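Long-range contacts in chaperone SycD (Chlamydia pneumoniae, PDB 4NRH), which probably serves as a type III secretion chaperone of the LcrH/SycD family, binding CopN in a complex thought to direct translocator secretion: residues D47-I55 with L86-S94; Q109-Y117 with P130-L140. All blocks are in the same frame, centred on the assembly; numbering follows the deposited sequence.

Interaction 1. Residues D47-I55 with L86-S94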
loop_
_atom_site.group_PDB
_atom_site.type_symbol
_atom_site.label_atom_id
_atom_site.label_comp_id
_atom_site.label_asym_id
_atom_site.label_seq_id
_atom_site.Cartn_x
_atom_site.Cartn_y
_atom_site.Cartn_z
ATOM N N ASP D 47 -11.911 13.858 8.573
ATOM C CA ASP D 47 -12.190 12.619 9.288
ATOM C C ASP D 47 -10.904 11.876 9.620
ATOM O O ASP D 47 -9.990 11.805 8.798
ATOM C CB ASP D 47 -13.117 11.716 8.469
ATOM C CG ASP D 47 -14.551 12.201 8.467
ATOM O OD1 ASP D 47 -14.873 13.109 9.261
ATOM O OD2 ASP D 47 -15.357 11.673 7.672
ATOM N N THR D 48 -10.837 11.323 10.825
ATOM C CA THR D 48 -9.727 10.457 11.197
ATOM C C THR D 48 -9.868 9.125 10.471
ATOM O O THR D 48 -10.942 8.800 9.964
ATOM C CB THR D 48 -9.675 10.212 12.714
ATOM O OG1 THR D 48 -10.851 9.505 13.124
ATOM C CG2 THR D 48 -9.587 11.532 13.471
ATOM N N TYR D 49 -8.789 8.353 10.418
ATOM C CA TYR D 49 -8.836 7.047 9.770
ATOM C C TYR D 49 -9.617 6.037 10.607
ATOM O O TYR D 49 -10.111 5.042 10.080
ATOM C CB TYR D 49 -7.425 6.543 9.467
ATOM C CG TYR D 49 -6.844 7.204 8.236
ATOM C CD1 TYR D 49 -7.426 7.015 6.990
ATOM C CD2 TYR D 49 -5.732 8.030 8.320
ATOM C CE1 TYR D 49 -6.915 7.621 5.860
ATOM C CE2 TYR D 49 -5.210 8.642 7.194
ATOM C CZ TYR D 49 -5.808 8.433 5.966
ATOM O OH TYR D 49 -5.295 9.035 4.841
ATOM N N GLN D 50 -9.716 6.288 11.910
ATOM C CA GLN D 50 -10.607 5.506 12.757
ATOM C C GLN D 50 -12.035 5.645 12.243
ATOM O O GLN D 50 -12.767 4.663 12.109
ATOM C CB GLN D 50 -10.529 5.961 14.215
ATOM C CG GLN D 50 -11.713 5.497 15.048
ATOM C CD GLN D 50 -11.686 6.020 16.470
ATOM O OE1 GLN D 50 -10.931 6.935 16.795
ATOM N NE2 GLN D 50 -12.517 5.438 17.326
ATOM N N LYS D 51 -12.415 6.886 11.955
ATOM C CA LYS D 51 -13.730 7.200 11.413
ATOM C C LYS D 51 -13.925 6.568 10.039
ATOM O O LYS D 51 -14.924 5.891 9.791
ATOM C CB LYS D 51 -13.916 8.716 11.327
ATOM C CG LYS D 51 -15.146 9.160 10.558
ATOM C CD LYS D 51 -16.417 8.855 11.327
ATOM C CE LYS D 51 -17.607 9.584 10.726
ATOM N NZ LYS D 51 -18.850 9.371 11.519
ATOM N N ILE D 52 -12.964 6.807 9.152
ATOM C CA ILE D 52 -13.002 6.290 7.786
ATOM C C ILE D 52 -13.102 4.765 7.730
ATOM O O ILE D 52 -13.872 4.216 6.941
ATOM C CB ILE D 52 -11.756 6.745 6.995
ATOM C CG1 ILE D 52 -11.752 8.269 6.846
ATOM C CG2 ILE D 52 -11.701 6.074 5.630
ATOM C CD1 ILE D 52 -10.421 8.839 6.410
ATOM N N PHE D 53 -12.339 4.082 8.579
ATOM C CA PHE D 53 -12.305 2.622 8.564
ATOM C C PHE D 53 -13.362 2.023 9.487
ATOM O O PHE D 53 -13.399 0.807 9.691
ATOM C CB PHE D 53 -10.918 2.112 8.961
ATOM C CG PHE D 53 -9.847 2.419 7.953
ATOM C CD1 PHE D 53 -10.079 2.237 6.600
ATOM C CD2 PHE D 53 -8.609 2.892 8.359
ATOM C CE1 PHE D 53 -9.096 2.519 5.670
ATOM C CE2 PHE D 53 -7.622 3.177 7.433
ATOM C CZ PHE D 53 -7.866 2.990 6.087
ATOM N N LYS D 54 -14.211 2.886 10.040
ATOM C CA LYS D 54 -15.315 2.475 10.907
ATOM C C LYS D 54 -14.843 1.648 12.099
ATOM O O LYS D 54 -15.441 0.625 12.433
ATOM C CB LYS D 54 -16.366 1.696 10.109
ATOM C CG LYS D 54 -16.907 2.447 8.903
ATOM C CD LYS D 54 -17.602 3.732 9.324
ATOM C CE LYS D 54 -18.828 3.448 10.174
ATOM N NZ LYS D 54 -19.500 4.703 10.610
ATOM N N ILE D 55 -13.768 2.098 12.736
ATOM C CA ILE D 55 -13.230 1.421 13.907
ATOM C C ILE D 55 -13.846 1.998 15.178
ATOM O O ILE D 55 -13.824 3.209 15.391
ATOM C CB ILE D 55 -11.696 1.545 13.979
ATOM C CG1 ILE D 55 -11.055 1.000 12.702
ATOM C CG2 ILE D 55 -11.156 0.820 15.202
ATOM C CD1 ILE D 55 -9.559 1.217 12.632
ATOM N N LEU D 86 -2.047 3.372 16.531
ATOM C CA LEU D 86 -3.133 4.037 17.244
ATOM C C LEU D 86 -3.182 5.521 16.903
ATOM O O LEU D 86 -4.253 6.087 16.684
ATOM C CB LEU D 86 -2.975 3.851 18.751
ATOM C CG LEU D 86 -3.365 2.482 19.304
ATOM C CD1 LEU D 86 -2.987 2.387 20.768
ATOM C CD2 LEU D 86 -4.854 2.237 19.113
ATOM N N VAL D 87 -2.008 6.142 16.865
ATOM C CA VAL D 87 -1.892 7.551 16.522
ATOM C C VAL D 87 -2.293 7.775 15.065
ATOM O O VAL D 87 -2.904 8.788 14.723
ATOM C CB VAL D 87 -0.449 8.059 16.772
ATOM C CG1 VAL D 87 -0.125 9.250 15.892
ATOM C CG2 VAL D 87 -0.253 8.397 18.244
ATOM N N PHE D 88 -1.980 6.800 14.217
ATOM C CA PHE D 88 -2.378 6.839 12.814
ATOM C C PHE D 88 -3.897 6.834 12.670
ATOM O O PHE D 88 -4.455 7.557 11.845
ATOM C CB PHE D 88 -1.766 5.656 12.053
ATOM C CG PHE D 88 -2.353 5.438 10.685
ATOM C CD1 PHE D 88 -1.879 6.147 9.594
ATOM C CD2 PHE D 88 -3.362 4.508 10.486
ATOM C CE1 PHE D 88 -2.412 5.947 8.333
ATOM C CE2 PHE D 88 -3.899 4.303 9.228
ATOM C CZ PHE D 88 -3.423 5.022 8.151
ATOM N N PHE D 89 -4.561 6.013 13.478
ATOM C CA PHE D 89 -6.013 5.890 13.427
ATOM C C PHE D 89 -6.722 7.083 14.063
ATOM O O PHE D 89 -7.705 7.589 13.521
ATOM C CB PHE D 89 -6.454 4.591 14.105
ATOM C CG PHE D 89 -6.185 3.364 13.284
ATOM C CD1 PHE D 89 -6.525 3.327 11.941
ATOM C CD2 PHE D 89 -5.586 2.250 13.849
ATOM C CE1 PHE D 89 -6.278 2.203 11.178
ATOM C CE2 PHE D 89 -5.334 1.123 13.090
ATOM C CZ PHE D 89 -5.680 1.099 11.754
ATOM N N ASN D 90 -6.226 7.530 15.212
ATOM C CA ASN D 90 -6.805 8.682 15.892
ATOM C C ASN D 90 -5.729 9.467 16.636
ATOM O O ASN D 90 -5.427 9.169 17.792
ATOM C CB ASN D 90 -7.908 8.237 16.860
ATOM C CG ASN D 90 -8.749 9.398 17.374
ATOM O OD1 ASN D 90 -8.329 10.555 17.343
ATOM N ND2 ASN D 90 -9.946 9.085 17.859
ATOM N N PRO D 91 -5.150 10.478 15.972
ATOM C CA PRO D 91 -4.052 11.280 16.523
ATOM C C PRO D 91 -4.507 12.334 17.529
ATOM O O PRO D 91 -3.683 13.123 17.992
ATOM C CB PRO D 91 -3.461 11.950 15.283
ATOM C CG PRO D 91 -4.620 12.093 14.363
ATOM C CD PRO D 91 -5.495 10.887 14.598
ATOM N N PHE D 92 -5.794 12.350 17.862
ATOM C CA PHE D 92 -6.319 13.339 18.799
ATOM C C PHE D 92 -6.518 12.763 20.196
ATOM O O PHE D 92 -7.014 13.445 21.091
ATOM C CB PHE D 92 -7.633 13.924 18.274
ATOM C CG PHE D 92 -7.497 14.612 16.946
ATOM C CD1 PHE D 92 -6.980 15.894 16.867
ATOM C CD2 PHE D 92 -7.883 13.976 15.777
ATOM C CE1 PHE D 92 -6.849 16.531 15.649
ATOM C CE2 PHE D 92 -7.755 14.609 14.554
ATOM C CZ PHE D 92 -7.237 15.888 14.491
ATOM N N VAL D 93 -6.126 11.506 20.381
ATOM C CA VAL D 93 -6.157 10.894 21.703
ATOM C C VAL D 93 -4.801 11.087 22.373
ATOM O O VAL D 93 -3.806 10.489 21.962
ATOM C CB VAL D 93 -6.499 9.399 21.637
ATOM C CG1 VAL D 93 -6.600 8.816 23.040
ATOM C CG2 VAL D 93 -7.797 9.186 20.870
ATOM N N SER D 94 -4.772 11.929 23.399
ATOM C CA SER D 94 -3.520 12.372 24.007
ATOM C C SER D 94 -2.715 11.248 24.658
ATOM O O SER D 94 -1.485 11.282 24.653
ATOM C CB SER D 94 -3.801 13.460 25.044
ATOM O OG SER D 94 -4.625 12.967 26.085
HETATM O O HOH W 1 -6.395 9.773 11.224
#
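Q50 bonds twice where helix 76-89 ends, to F89 and to N90 just beyond it. Its backbone N donates to F89 O at 2.9 Å, and its side-chain OE1 accepts from N90 ND2 at 2.6 Å, the donor standing nearly along the C=O axis while the two amide planes are turned 55° apart. With CG anti to the backbone N (chi1 162°) and the rest of the chain extended, the Q50 amide reaches N90 on one side and sends NE2 back to I55 O on the other, which fixes its flip. N90 is held likewise: OD1 takes F92 N in an Asx turn. Beside this polar seam, I55 CD1 sits over the centre of the F89 ring, 3.8 Å from its centroid, and F53 CD2 comes to F89 CE1 at 3.7 Å. The Y49 and F88 rings lie almost parallel, 7° apart, but are slid so far that they barely overlap. One water joins Y49 N to F88 O. Past N90, T48 CG2 touches the edge of the F92 ring. Behind these contacts, T48 OG1 accepts from K51 N as N-cap of the short helix 49-52, and K54 closes that helix in a Schellman motif. L14 and I17 of helix 9-19 pack on F89, L60 of helix 57-72 on Q50 and I55, and S278 of the CopN chain lies against Y49 and F88.

Interaction 2. Residues Q109-Y117 with P130-L140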
loop_
_atom_site.group_PDB
_atom_site.type_symbol
_atom_site.label_atom_id
_atom_site.label_comp_id
_atom_site.label_asym_id
_atom_site.label_seq_id
_atom_site.Cartn_x
_atom_site.Cartn_y
_atom_site.Cartn_z
ATOM N N GLN D 109 15.177 7.018 22.288
ATOM C CA GLN D 109 14.934 7.747 21.051
ATOM C C GLN D 109 14.320 9.091 21.417
ATOM O O GLN D 109 13.127 9.322 21.223
ATOM C CB GLN D 109 14.015 6.960 20.115
ATOM C CG GLN D 109 14.453 5.522 19.882
ATOM C CD GLN D 109 13.672 4.845 18.772
ATOM O OE1 GLN D 109 13.285 5.483 17.792
ATOM N NE2 GLN D 109 13.437 3.548 18.921
ATOM N N TYR D 110 15.159 9.974 21.948
ATOM C CA TYR D 110 14.709 11.202 22.592
ATOM C C TYR D 110 14.124 12.220 21.617
ATOM O O TYR D 110 13.116 12.859 21.918
ATOM C CB TYR D 110 15.867 11.826 23.372
ATOM C CG TYR D 110 16.417 10.914 24.446
ATOM C CD1 TYR D 110 15.606 10.455 25.477
ATOM C CD2 TYR D 110 17.744 10.503 24.425
ATOM C CE1 TYR D 110 16.102 9.618 26.459
ATOM C CE2 TYR D 110 18.250 9.665 25.404
ATOM C CZ TYR D 110 17.424 9.227 26.417
ATOM O OH TYR D 110 17.921 8.394 27.394
ATOM N N SER D 111 14.769 12.379 20.465
ATOM C CA SER D 111 14.310 13.321 19.446
ATOM C C SER D 111 12.846 13.091 19.078
ATOM O O SER D 111 12.065 14.039 18.974
ATOM C CB SER D 111 15.185 13.218 18.194
ATOM O OG SER D 111 14.781 14.154 17.212
ATOM N N GLN D 112 12.483 11.829 18.877
ATOM C CA GLN D 112 11.112 11.472 18.535
ATOM C C GLN D 112 10.221 11.433 19.773
ATOM O O GLN D 112 9.020 11.687 19.690
ATOM C CB GLN D 112 11.080 10.129 17.807
ATOM C CG GLN D 112 11.698 10.193 16.423
ATOM C CD GLN D 112 11.514 8.915 15.637
ATOM O OE1 GLN D 112 11.145 7.878 16.188
ATOM N NE2 GLN D 112 11.780 8.980 14.338
ATOM N N ALA D 113 10.817 11.106 20.916
ATOM C CA ALA D 113 10.106 11.133 22.190
ATOM C C ALA D 113 9.652 12.551 22.509
ATOM O O ALA D 113 8.541 12.765 22.996
ATOM C CB ALA D 113 10.984 10.590 23.305
ATOM N N LEU D 114 10.528 13.514 22.237
ATOM C CA LEU D 114 10.227 14.927 22.440
ATOM C C LEU D 114 9.021 15.376 21.623
ATOM O O LEU D 114 8.151 16.088 22.125
ATOM C CB LEU D 114 11.444 15.782 22.081
ATOM C CG LEU D 114 12.553 15.849 23.130
ATOM C CD1 LEU D 114 13.847 16.345 22.509
ATOM C CD2 LEU D 114 12.125 16.746 24.277
ATOM N N HIS D 115 8.980 14.962 20.360
ATOM C CA HIS D 115 7.876 15.305 19.471
ATOM C C HIS D 115 6.541 14.778 19.990
ATOM O O HIS D 115 5.536 15.487 19.968
ATOM C CB HIS D 115 8.134 14.767 18.061
ATOM C CG HIS D 115 6.982 14.953 17.127
ATOM N ND1 HIS D 115 6.231 13.896 16.650
ATOM C CD2 HIS D 115 6.442 16.069 16.584
ATOM C CE1 HIS D 115 5.286 14.356 15.852
ATOM N NE2 HIS D 115 5.391 15.673 15.794
ATOM N N ALA D 116 6.541 13.532 20.455
ATOM C CA ALA D 116 5.327 12.904 20.968
ATOM C C ALA D 116 4.841 13.602 22.236
ATOM O O ALA D 116 3.641 13.815 22.416
ATOM C CB ALA D 116 5.567 11.424 21.232
ATOM N N TYR D 117 5.780 13.951 23.112
ATOM C CA TYR D 117 5.466 14.710 24.320
ATOM C C TYR D 117 4.889 16.080 23.977
ATOM O O TYR D 117 3.950 16.549 24.623
ATOM C CB TYR D 117 6.711 14.875 25.194
ATOM C CG TYR D 117 7.143 13.616 25.913
ATOM C CD1 TYR D 117 6.212 12.671 26.324
ATOM C CD2 TYR D 117 8.483 13.380 26.190
ATOM C CE1 TYR D 117 6.605 11.522 26.986
ATOM C CE2 TYR D 117 8.885 12.236 26.851
ATOM C CZ TYR D 117 7.945 11.311 27.247
ATOM O OH TYR D 117 8.347 10.172 27.904
ATOM N N PRO D 130 3.538 16.236 30.471
ATOM C CA PRO D 130 4.205 16.146 29.165
ATOM C C PRO D 130 5.385 17.109 29.048
ATOM O O PRO D 130 6.395 16.773 28.427
ATOM C CB PRO D 130 3.097 16.519 28.177
ATOM C CG PRO D 130 1.842 16.151 28.871
ATOM C CD PRO D 130 2.084 16.427 30.326
ATOM N N HIS D 131 5.250 18.290 29.642
ATOM C CA HIS D 131 6.321 19.281 29.650
ATOM C C HIS D 131 7.496 18.845 30.522
ATOM O O HIS D 131 8.653 19.070 30.169
ATOM C CB HIS D 131 5.788 20.634 30.128
ATOM C CG HIS D 131 4.697 21.191 29.267
ATOM N ND1 HIS D 131 4.943 21.793 28.052
ATOM C CD2 HIS D 131 3.356 21.228 29.442
ATOM C CE1 HIS D 131 3.799 22.180 27.516
ATOM N NE2 HIS D 131 2.820 21.849 28.338
ATOM N N TYR D 132 7.193 18.226 31.660
ATOM C CA TYR D 132 8.231 17.749 32.572
ATOM C C TYR D 132 9.103 16.673 31.933
ATOM O O TYR D 132 10.324 16.681 32.087
ATOM C CB TYR D 132 7.612 17.209 33.863
ATOM C CG TYR D 132 8.618 16.547 34.780
ATOM C CD1 TYR D 132 9.544 17.305 35.485
ATOM C CD2 TYR D 132 8.643 15.167 34.940
ATOM C CE1 TYR D 132 10.468 16.708 36.323
ATOM C CE2 TYR D 132 9.563 14.561 35.776
ATOM C CZ TYR D 132 10.473 15.337 36.466
ATOM O OH TYR D 132 11.392 14.742 37.300
ATOM N N TYR D 133 8.472 15.741 31.226
ATOM C CA TYR D 133 9.206 14.675 30.554
ATOM C C TYR D 133 9.957 15.211 29.341
ATOM O O TYR D 133 10.955 14.632 28.913
ATOM C CB TYR D 133 8.260 13.542 30.152
ATOM C CG TYR D 133 7.851 12.680 31.323
ATOM C CD1 TYR D 133 8.777 11.868 31.966
ATOM C CD2 TYR D 133 6.546 12.689 31.798
ATOM C CE1 TYR D 133 8.413 11.083 33.042
ATOM C CE2 TYR D 133 6.173 11.907 32.875
ATOM C CZ TYR D 133 7.110 11.106 33.493
ATOM O OH TYR D 133 6.744 10.325 34.565
ATOM N N ALA D 134 9.470 16.317 28.787
ATOM C CA ALA D 134 10.202 17.029 27.748
ATOM C C ALA D 134 11.466 17.640 28.344
ATOM O O ALA D 134 12.530 17.621 27.726
ATOM C CB ALA D 134 9.332 18.103 27.111
ATOM N N TYR D 135 11.334 18.176 29.555
ATOM C CA TYR D 135 12.463 18.730 30.296
ATOM C C TYR D 135 13.543 17.676 30.520
ATOM O O TYR D 135 14.728 17.937 30.309
ATOM C CB TYR D 135 11.992 19.310 31.635
ATOM C CG TYR D 135 13.015 19.233 32.750
ATOM C CD1 TYR D 135 14.020 20.184 32.866
ATOM C CD2 TYR D 135 12.961 18.218 33.699
ATOM C CE1 TYR D 135 14.951 20.118 33.886
ATOM C CE2 TYR D 135 13.888 18.143 34.720
ATOM C CZ TYR D 135 14.880 19.096 34.810
ATOM O OH TYR D 135 15.804 19.028 35.828
ATOM N N ILE D 136 13.127 16.493 30.963
ATOM C CA ILE D 136 14.046 15.378 31.164
ATOM C C ILE D 136 14.798 15.035 29.879
ATOM O O ILE D 136 16.019 14.890 29.885
ATOM C CB ILE D 136 13.304 14.122 31.667
ATOM C CG1 ILE D 136 12.746 14.353 33.073
ATOM C CG2 ILE D 136 14.227 12.913 31.660
ATOM C CD1 ILE D 136 12.044 13.144 33.652
ATOM N N CYS D 137 14.063 14.928 28.777
ATOM C CA CYS D 137 14.655 14.571 27.491
ATOM C C CYS D 137 15.606 15.650 26.976
ATOM O O CYS D 137 16.682 15.340 26.464
ATOM C CB CYS D 137 13.559 14.301 26.460
ATOM S SG CYS D 137 12.689 12.733 26.689
ATOM N N TYR D 138 15.201 16.912 27.103
ATOM C CA TYR D 138 16.050 18.034 26.707
ATOM C C TYR D 138 17.333 18.058 27.535
ATOM O O TYR D 138 18.388 18.476 27.058
ATOM C CB TYR D 138 15.304 19.359 26.864
ATOM C CG TYR D 138 14.314 19.666 25.762
ATOM C CD1 TYR D 138 14.643 19.469 24.428
ATOM C CD2 TYR D 138 13.051 20.161 26.059
ATOM C CE1 TYR D 138 13.740 19.756 23.419
ATOM C CE2 TYR D 138 12.142 20.448 25.060
ATOM C CZ TYR D 138 12.490 20.243 23.742
ATOM O OH TYR D 138 11.585 20.529 22.745
ATOM N N THR D 139 17.225 17.610 28.782
ATOM C CA THR D 139 18.373 17.475 29.671
ATOM C C THR D 139 19.298 16.373 29.161
ATOM O O THR D 139 20.524 16.494 29.218
ATOM C CB THR D 139 17.933 17.168 31.119
ATOM O OG1 THR D 139 17.195 18.278 31.643
ATOM C CG2 THR D 139 19.139 16.901 32.010
ATOM N N LEU D 140 18.697 15.305 28.645
ATOM C CA LEU D 140 19.439 14.147 28.156
ATOM C C LEU D 140 20.247 14.438 26.891
ATOM O O LEU D 140 21.110 13.647 26.513
ATOM C CB LEU D 140 18.492 12.970 27.897
ATOM C CG LEU D 140 18.477 11.846 28.940
ATOM C CD1 LEU D 140 19.850 11.669 29.576
ATOM C CD2 LEU D 140 17.413 12.071 30.001
#
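Y117 and C137 both turn the first side-chain atom beyond CB beside the backbone N, anti to the carbonyl carbon (chi1 -73° for Y117 CG, -74° for C137 SG), and each points into a gap of the facing helix. The Y117 ring drops among P130, Y133, A134 and C137, where Y133 CB covers one of its faces, 3.8 Å from the centroid. C137 answers as a knob among Y110, A113, L114 and Y117: its SG lies in the plane of the Y117 ring, at the edge, 3.8 Å from Y117 CE2, and meets the Y110 ring obliquely, 3.9 Å from Y110 CD1. These reciprocal knobs-into-holes join helices 110-123 and 129-140, whose facing segments run antiparallel at 162° with axes 9.3 Å apart. Such pairing of successive helices is the way a tetratricopeptide-repeat superhelix is built, and residues 109-117 lie in the tetratricopeptide-repeat region of the chain. Flanking the knobs, L114 lays CD2 squarely over the Y138 ring, 3.5 Å from its centroid, while its CD1 leans on Y138 CE1. The Y138 ring reaches back across from a CB that points away from helix 110-123. L140 CB stands over the centre of the Y110 ring, 4.1 Å from the centroid. The hydroxyl of Y117 is hydrogen-bonded to H105 ND1 of helix 94-106, whose H105 side chain also packs on C137 and I136.

The two contacts come in series along the chain: 47-55 with 86-94 is complete before 109-117 with 130-140 opens. Their centres lie about 24 Å apart on opposite sides of the chain's centre, and they do not touch, the nearest atoms being about 6 Å apart. Helix 94-106 bridges them, since it follows directly on interaction 1 and its L104 and H105 pack against interaction 2. Interaction 1 ties a short helix to the end of helix 76-89 and lies against CopN, whereas no other protein chain reaches the segments of interaction 2. Both contacts thus join helical elements of one all-helical fold at separate places along it, and of these two CopN touches the earlier.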